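Local coordinates for protein D-galactonate dehydratase family member SEN1436 (Salmonella enterica subsp. enterica serovar Enteritidis, PDB 3TW9) that dehydrates D-gluconate to 2-dehydro-3-deoxy-D-gluconate with low, magnesium-dependent activity in vitro, as a homotetrameric member of the mandelate racemase family, at residues E160-D163 with N164-R168. Sequence-based numbering, arbitrary orientation.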
# COMPACT_ATOMS: atom_id res chain seq x y z
N GLU C 160 9.79 -34.71 -24.04
CA GLU C 160 9.17 -33.54 -24.67
C GLU C 160 9.28 -32.31 -23.79
O GLU C 160 9.55 -31.22 -24.27
CB GLU C 160 7.69 -33.79 -24.93
CG GLU C 160 7.33 -34.23 -26.33
CD GLU C 160 5.83 -34.23 -26.55
OE1 GLU C 160 5.28 -35.30 -26.90
OE2 GLU C 160 5.19 -33.17 -26.35
N VAL C 161 9.07 -32.52 -22.49
CA VAL C 161 9.20 -31.47 -21.48
C VAL C 161 10.65 -30.98 -21.40
O VAL C 161 10.90 -29.78 -21.46
CB VAL C 161 8.63 -31.93 -20.10
CG1 VAL C 161 9.01 -30.97 -18.97
CG2 VAL C 161 7.11 -32.10 -20.18
N GLU C 162 11.60 -31.92 -21.31
CA GLU C 162 13.03 -31.61 -21.27
C GLU C 162 13.53 -30.86 -22.53
O GLU C 162 14.35 -29.94 -22.41
CB GLU C 162 13.84 -32.89 -21.04
CG GLU C 162 15.31 -32.67 -20.69
CD GLU C 162 16.07 -33.97 -20.45
OE1 GLU C 162 15.42 -34.98 -20.11
OE2 GLU C 162 17.31 -33.97 -20.61
N ASP C 163 13.01 -31.25 -23.70
CA ASP C 163 13.31 -30.55 -24.95
C ASP C 163 12.67 -29.16 -24.98
O ASP C 163 13.27 -28.23 -25.51
CB ASP C 163 12.83 -31.34 -26.18
CG ASP C 163 13.61 -32.65 -26.40
OD1 ASP C 163 14.62 -32.90 -25.71
OD2 ASP C 163 13.19 -33.43 -27.28
N ASN C 164 11.45 -29.03 -24.43
CA ASN C 164 10.77 -27.74 -24.35
C ASN C 164 11.56 -26.77 -23.46
O ASN C 164 11.70 -25.60 -23.82
CB ASN C 164 9.31 -27.89 -23.89
CG ASN C 164 8.41 -28.48 -24.96
OD1 ASN C 164 8.80 -28.61 -26.12
ND2 ASN C 164 7.20 -28.87 -24.57
N ILE C 165 12.10 -27.26 -22.35
CA ILE C 165 12.95 -26.49 -21.42
C ILE C 165 14.19 -26.01 -22.13
O ILE C 165 14.52 -24.84 -22.07
CB ILE C 165 13.37 -27.29 -20.14
CG1 ILE C 165 12.16 -27.69 -19.29
CG2 ILE C 165 14.29 -26.45 -19.25
CD1 ILE C 165 12.48 -28.70 -18.23
N ARG C 166 14.87 -26.92 -22.84
CA ARG C 166 16.02 -26.56 -23.68
C ARG C 166 15.67 -25.47 -24.69
O ARG C 166 16.37 -24.45 -24.77
CB ARG C 166 16.61 -27.80 -24.36
CG ARG C 166 17.40 -28.69 -23.40
CD ARG C 166 18.38 -29.60 -24.13
NE ARG C 166 19.28 -30.27 -23.20
CZ ARG C 166 19.05 -31.47 -22.66
NH1 ARG C 166 17.94 -32.14 -22.96
NH2 ARG C 166 19.93 -31.99 -21.81
N ALA C 167 14.58 -25.67 -25.43
CA ALA C 167 14.08 -24.68 -26.39
C ALA C 167 13.82 -23.32 -25.73
O ALA C 167 14.19 -22.27 -26.28
CB ALA C 167 12.82 -25.19 -27.09
N ARG C 168 13.21 -23.32 -24.55
CA ARG C 168 12.89 -22.03 -23.90
C ARG C 168 14.16 -21.36 -23.35
O ARG C 168 14.26 -20.13 -23.37
CB ARG C 168 11.82 -22.18 -22.80
CG ARG C 168 10.46 -22.73 -23.26
CD ARG C 168 9.63 -21.79 -24.17
NE ARG C 168 9.99 -21.86 -25.60
CZ ARG C 168 9.73 -22.87 -26.43
NH1 ARG C 168 10.09 -22.79 -27.70
NH2 ARG C 168 9.10 -23.96 -26.02
O HOH W 1 5.25 -30.27 -26.41
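Helix 158-171, the crossover of the beta-alpha-beta unit between parallel strands 147-152 and 175-177 in the enolase-type barrel domain, carries an i to i+4 salt bridge from Glu162 to Arg166. Four successive i to i+4 backbone bonds, from Asn164 N to Glu160 O through Ala167 N to Asp163 O (2.9 Å), mark the stretch as regular alpha helix. Glu162 sends its chain out with CG anti to the backbone N (chi1 -168°), and Arg166 runs alongside in the same direction, extended from CG to NE. Arg166 NH1 thus meets Glu162 OE2 at 3.0 Å, on the anti side of that oxygen but out of the carboxylate plane. The approach is oblique: the bond is bent (141° at the hydrogen), and the carboxylate and guanidinium planes lie 38° apart. It is a single bond, since Arg166 NH2 stays 3.5 Å from the same Glu162 OE2. The other carboxylate oxygen, Glu162 OE1, is hydrogen-bonded to His234 of helix 221-239. Asp163 OD1 stands 4.4 Å from Arg166 NH1, too far for a salt bridge.

The side chains of Glu160 and Asn164 are linked through a water, which donates to Glu160 OE2 at 2.9 Å and accepts from Asn164 ND2 at 3.0 Å. Glu160 OE2 also takes the backbone N-H of Gly156. On the buried side of the helix, Val161 CG1 and Ile165 CD1 touch at 4.2 Å, and Ile165 continues onto Val176 of strand 175-177 and Leu235 of helix 221-239. With one oxygen bound to Arg166 and the other to His234, the buried Glu162 carboxylate is held between two helices, and the nearby guanidinium would be expected to favour its ionised form.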